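Local atomic coordinates of Serine/threonine-protein kinase Tel1 (Chaetomium thermophilum, PDB entry 6SKY), a protein that probably phosphorylates serine and threonine residues in [ST]-Q sequences with ATP, activating checkpoint signalling in response to DNA damage. Residues Leu1630-Arg1635 and Leu2063-Arg2068; Leu1637-Ala1642 and Leu2084-Ala2088. All blocks are in the same frame, centred on the assembly; numbering follows the deposited sequence.

Contact 1: residues Leu1630-Arg1635 and Leu2063-Arg2068; sequences LAWAGR and LKNTVR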
loop_
_atom_site.group_PDB
_atom_site.type_symbol
_atom_site.label_atom_id
_atom_site.label_comp_id
_atom_site.label_asym_id
_atom_site.label_seq_id
_atom_site.Cartn_x
_atom_site.Cartn_y
_atom_site.Cartn_z
ATOM N N LEU A 1630 47.568 17.631 6.126
ATOM C CA LEU A 1630 46.437 17.020 5.439
ATOM C C LEU A 1630 45.497 16.331 6.411
ATOM O O LEU A 1630 44.285 16.341 6.198
ATOM C CB LEU A 1630 46.918 16.029 4.390
ATOM C CG LEU A 1630 47.504 16.654 3.137
ATOM C CD1 LEU A 1630 47.549 15.635 2.043
ATOM C CD2 LEU A 1630 46.691 17.836 2.714
ATOM N N ALA A 1631 46.020 15.749 7.486
ATOM C CA ALA A 1631 45.140 15.194 8.505
ATOM C C ALA A 1631 44.326 16.285 9.181
ATOM O O ALA A 1631 43.130 16.112 9.428
ATOM C CB ALA A 1631 45.946 14.416 9.535
ATOM N N TRP A 1632 44.951 17.422 9.483
ATOM C CA TRP A 1632 44.214 18.526 10.091
ATOM C C TRP A 1632 43.154 19.080 9.141
ATOM O O TRP A 1632 42.030 19.388 9.557
ATOM C CB TRP A 1632 45.193 19.612 10.521
ATOM C CG TRP A 1632 44.556 20.811 11.107
ATOM C CD1 TRP A 1632 44.144 20.974 12.389
ATOM C CD2 TRP A 1632 44.262 22.032 10.434
ATOM N NE1 TRP A 1632 43.599 22.216 12.554
ATOM C CE2 TRP A 1632 43.663 22.887 11.364
ATOM C CE3 TRP A 1632 44.440 22.481 9.130
ATOM C CZ2 TRP A 1632 43.246 24.159 11.034
ATOM C CZ3 TRP A 1632 44.025 23.736 8.808
ATOM C CH2 TRP A 1632 43.434 24.564 9.751
ATOM N N ALA A 1633 43.488 19.207 7.859
ATOM C CA ALA A 1633 42.518 19.687 6.887
ATOM C C ALA A 1633 41.368 18.711 6.730
ATOM O O ALA A 1633 40.218 19.120 6.551
ATOM C CB ALA A 1633 43.195 19.926 5.543
ATOM N N GLY A 1634 41.655 17.414 6.791
ATOM C CA GLY A 1634 40.588 16.434 6.770
ATOM C C GLY A 1634 39.696 16.522 7.985
ATOM O O GLY A 1634 38.487 16.365 7.885
ATOM N N ARG A 1635 40.279 16.773 9.149
ATOM C CA ARG A 1635 39.464 16.935 10.345
ATOM C C ARG A 1635 38.539 18.140 10.226
ATOM O O ARG A 1635 37.365 18.072 10.599
ATOM C CB ARG A 1635 40.365 17.061 11.561
ATOM C CG ARG A 1635 39.726 16.649 12.837
ATOM C CD ARG A 1635 40.467 17.254 13.984
ATOM N NE ARG A 1635 41.306 16.297 14.684
ATOM C CZ ARG A 1635 42.161 16.637 15.639
ATOM N NH1 ARG A 1635 42.289 17.905 15.988
ATOM N NH2 ARG A 1635 42.888 15.713 16.238
ATOM N N LEU A 2063 42.287 9.957 7.682
ATOM C CA LEU A 2063 41.942 11.314 7.261
ATOM C C LEU A 2063 42.872 11.809 6.165
ATOM O O LEU A 2063 42.428 12.398 5.171
ATOM C CB LEU A 2063 41.990 12.262 8.456
ATOM C CG LEU A 2063 40.960 12.070 9.561
ATOM C CD1 LEU A 2063 41.324 12.889 10.760
ATOM C CD2 LEU A 2063 39.596 12.454 9.071
ATOM N N LYS A 2064 44.170 11.574 6.329
ATOM C CA LYS A 2064 45.151 12.002 5.341
ATOM C C LYS A 2064 44.910 11.341 3.992
ATOM O O LYS A 2064 44.916 12.005 2.951
ATOM C CB LYS A 2064 46.538 11.676 5.871
ATOM C CG LYS A 2064 47.695 12.138 5.056
ATOM C CD LYS A 2064 48.936 11.492 5.613
ATOM C CE LYS A 2064 48.929 11.533 7.133
ATOM N NZ LYS A 2064 49.664 10.394 7.738
ATOM N N ASN A 2065 44.700 10.026 3.989
ATOM C CA ASN A 2065 44.477 9.327 2.730
ATOM C C ASN A 2065 43.180 9.763 2.066
ATOM O O ASN A 2065 43.115 9.881 0.838
ATOM C CB ASN A 2065 44.474 7.825 2.971
ATOM C CG ASN A 2065 45.772 7.333 3.551
ATOM O OD1 ASN A 2065 46.847 7.716 3.099
ATOM N ND2 ASN A 2065 45.684 6.487 4.565
ATOM N N THR A 2066 42.133 10.010 2.855
ATOM C CA THR A 2066 40.874 10.449 2.268
ATOM C C THR A 2066 41.017 11.812 1.611
ATOM O O THR A 2066 40.477 12.042 0.524
ATOM C CB THR A 2066 39.780 10.479 3.325
ATOM O OG1 THR A 2066 39.618 9.175 3.877
ATOM C CG2 THR A 2066 38.487 10.899 2.711
ATOM N N VAL A 2067 41.737 12.735 2.247
ATOM C CA VAL A 2067 41.931 14.040 1.624
ATOM C C VAL A 2067 42.775 13.915 0.364
ATOM O O VAL A 2067 42.504 14.572 -0.648
ATOM C CB VAL A 2067 42.546 15.028 2.623
ATOM C CG1 VAL A 2067 42.919 16.307 1.932
ATOM C CG2 VAL A 2067 41.568 15.318 3.695
ATOM N N ARG A 2068 43.801 13.066 0.392
ATOM C CA ARG A 2068 44.604 12.867 -0.808
ATOM C C ARG A 2068 43.778 12.289 -1.941
ATOM O O ARG A 2068 44.063 12.542 -3.112
ATOM C CB ARG A 2068 45.785 11.955 -0.519
ATOM C CG ARG A 2068 46.909 12.596 0.254
ATOM C CD ARG A 2068 48.166 11.792 0.054
ATOM N NE ARG A 2068 49.231 12.154 0.977
ATOM C CZ ARG A 2068 49.548 11.451 2.059
ATOM N NH1 ARG A 2068 50.539 11.853 2.839
ATOM N NH2 ARG A 2068 48.875 10.348 2.357
#
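Ala1631 O is held in its own helix and also touches Leu2063 of the other segment. Ala1631 O accepts the backbone N-H of Arg1635 at 2.9 Å. Leu2063 packs against the same oxygen, with its CD1 3.9 Å from Ala1631 O and its CB slightly farther. No hydrogen bond joins 1630-1635 to 2063-2068; carbon atoms and carbonyl oxygens pack against each other. The two segments cross steeply, at 81°, with their axes 7.7 Å apart at the closest point. Gly1634 lets them come close. Its CA receives the CG2 branch of Val2067 at 3.4 Å, and no side chain stands between. The other branch of Val2067, CG1, meets Leu1630 CD2 at 4.1 Å. Leu1630 is partly exposed. Its CG lies anti to the carbonyl carbon (chi1 -74°), which carries the branches across to the second helix. Leu1630 CD1 reaches Arg2068 CG at 3.6 Å, and the two side chains cross at about a right angle. Leu1630 CB rests on Lys2064 CG, while the amine end of Lys2064 turns off. At the other end of 1630-1635, CB of Arg1635 lies near Leu2063 CD1. Its guanidinium turns elsewhere, to a salt bridge with Asp1601. Small residues at a steep crossing bring two helices of the alpha solenoid together here, and 2063-2068 belongs to the FAT domain of this PI3K-like kinase.

Contact 2: residues Leu1637-Ala1642 and Leu2084-Ala2088; sequences LGRSFA and LGALA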
loop_
_atom_site.group_PDB
_atom_site.type_symbol
_atom_site.label_atom_id
_atom_site.label_comp_id
_atom_site.label_asym_id
_atom_site.label_seq_id
_atom_site.Cartn_x
_atom_site.Cartn_y
_atom_site.Cartn_z
ATOM N N LEU A 1637 37.450 19.590 7.338
ATOM C CA LEU A 1637 36.439 19.314 6.322
ATOM C C LEU A 1637 35.399 18.324 6.821
ATOM O O LEU A 1637 34.212 18.449 6.505
ATOM C CB LEU A 1637 37.092 18.776 5.058
ATOM C CG LEU A 1637 37.907 19.718 4.193
ATOM C CD1 LEU A 1637 38.517 18.929 3.070
ATOM C CD2 LEU A 1637 37.027 20.801 3.653
ATOM N N GLY A 1638 35.823 17.325 7.590
ATOM C CA GLY A 1638 34.882 16.362 8.117
ATOM C C GLY A 1638 33.948 16.969 9.135
ATOM O O GLY A 1638 32.761 16.657 9.155
ATOM N N ARG A 1639 34.462 17.854 9.985
ATOM C CA ARG A 1639 33.590 18.532 10.933
ATOM C C ARG A 1639 32.619 19.464 10.220
ATOM O O ARG A 1639 31.450 19.562 10.600
ATOM C CB ARG A 1639 34.429 19.288 11.946
ATOM C CG ARG A 1639 33.665 19.760 13.135
ATOM C CD ARG A 1639 34.592 20.404 14.124
ATOM N NE ARG A 1639 35.737 19.552 14.414
ATOM C CZ ARG A 1639 35.759 18.650 15.385
ATOM N NH1 ARG A 1639 34.701 18.486 16.160
ATOM N NH2 ARG A 1639 36.838 17.913 15.582
ATOM N N SER A 1640 33.069 20.128 9.158
ATOM C CA SER A 1640 32.172 20.983 8.392
ATOM C C SER A 1640 31.060 20.185 7.722
ATOM O O SER A 1640 29.905 20.624 7.691
ATOM C CB SER A 1640 32.970 21.759 7.353
ATOM O OG SER A 1640 32.120 22.298 6.366
ATOM N N PHE A 1641 31.383 19.017 7.170
ATOM C CA PHE A 1641 30.356 18.215 6.511
ATOM C C PHE A 1641 29.424 17.570 7.524
ATOM O O PHE A 1641 28.220 17.459 7.283
ATOM C CB PHE A 1641 31.002 17.155 5.630
ATOM C CG PHE A 1641 30.032 16.354 4.829
ATOM C CD1 PHE A 1641 29.596 15.130 5.267
ATOM C CD2 PHE A 1641 29.565 16.819 3.627
ATOM C CE1 PHE A 1641 28.717 14.398 4.527
ATOM C CE2 PHE A 1641 28.687 16.082 2.888
ATOM C CZ PHE A 1641 28.266 14.876 3.337
ATOM N N ALA A 1642 29.950 17.137 8.663
ATOM C CA ALA A 1642 29.094 16.588 9.697
ATOM C C ALA A 1642 28.207 17.643 10.323
ATOM O O ALA A 1642 27.171 17.298 10.890
ATOM C CB ALA A 1642 29.933 15.923 10.779
ATOM N N LEU A 2084 33.404 12.449 1.588
ATOM C CA LEU A 2084 33.156 13.447 2.622
ATOM C C LEU A 2084 32.483 12.833 3.844
ATOM O O LEU A 2084 32.763 13.220 4.982
ATOM C CB LEU A 2084 32.322 14.584 2.054
ATOM C CG LEU A 2084 33.106 15.557 1.193
ATOM C CD1 LEU A 2084 32.168 16.457 0.459
ATOM C CD2 LEU A 2084 34.021 16.356 2.066
ATOM N N GLY A 2085 31.603 11.858 3.633
ATOM C CA GLY A 2085 31.008 11.165 4.757
ATOM C C GLY A 2085 31.987 10.299 5.514
ATOM O O GLY A 2085 31.869 10.145 6.727
ATOM N N ALA A 2086 32.956 9.710 4.814
ATOM C CA ALA A 2086 34.046 9.018 5.496
ATOM C C ALA A 2086 34.835 9.970 6.384
ATOM O O ALA A 2086 35.206 9.620 7.508
ATOM C CB ALA A 2086 34.970 8.362 4.477
ATOM N N LEU A 2087 35.117 11.172 5.887
ATOM C CA LEU A 2087 35.772 12.176 6.719
ATOM C C LEU A 2087 34.950 12.501 7.956
ATOM O O LEU A 2087 35.497 12.625 9.056
ATOM C CB LEU A 2087 36.025 13.445 5.915
ATOM C CG LEU A 2087 37.169 13.486 4.916
ATOM C CD1 LEU A 2087 37.151 14.805 4.221
ATOM C CD2 LEU A 2087 38.461 13.292 5.624
ATOM N N ALA A 2088 33.636 12.654 7.794
ATOM C CA ALA A 2088 32.779 12.970 8.936
ATOM C C ALA A 2088 32.755 11.838 9.958
ATOM O O ALA A 2088 32.779 12.081 11.172
ATOM C CB ALA A 2088 31.371 13.285 8.454
#
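Phe1641 lies across Leu2084 where two helices of the alpha solenoid cross nearly at right angles. The segments cross at -99°, with axes 7.7 Å apart at the closest point. Leaving the backbone, CB of Phe1641 places CG anti to the backbone N (chi1 -175°). That swings the ring over the start of 2084-2088. Phe1641 CG and CD2 both face Leu2084 CB, with CD2 at 3.9 Å. Across the ring from CD2, CD1 of Phe1641 lies 3.7 Å from Leu2084 O. Farther out, CE2 again meets Leu2084 CB, and CE1 reaches the backbone of Gly2085, 3.9 Å from its N. Leu2084 CB makes a CH-pi contact: it sits over the ring centre, 11° off the normal. Ala2088 CB comes to the ring edge instead, near its plane. Beyond both segments, Ile2130 of helix 2124-2143 touches Phe1641 and Ala2088. One turn back, Gly1638 has no side chain, and the backbones come together there. Gly1638 CA meets Leu2087 CB at 3.8 Å and lies 4.1 Å from Ala2088 CA. Leu1637 adds its CB against Leu2087 CD1. All the residues that touch are buried. No hydrogen bond joins the two segments. At the far end, the methyl groups of Ala1642 and Ala2088 meet, CB to CB, at 3.8 Å.

From the N terminus, helix 1627-1644 supplies the first half of both contacts, 1630-1635 and then 1637-1642. More than 400 residues later the chain returns. Helix 2052-2070 closes contact 1, and helix 2077-2097, the next in sequence, closes contact 2. The segments alternate along the chain, so the two large loops cross rather than nest. Helix 1627-1644 thus lies across two consecutive helices of the FAT region. The centres of contact 1 and contact 2 are about 10 Å apart. Leu2087 bridges them. Its CD2 meets Leu2063 CD2 at 3.7 Å and also packs near Gly1634 O, while its CG touches Thr2066 CG2. Both contacts lie away from the nucleotide and magnesium sites.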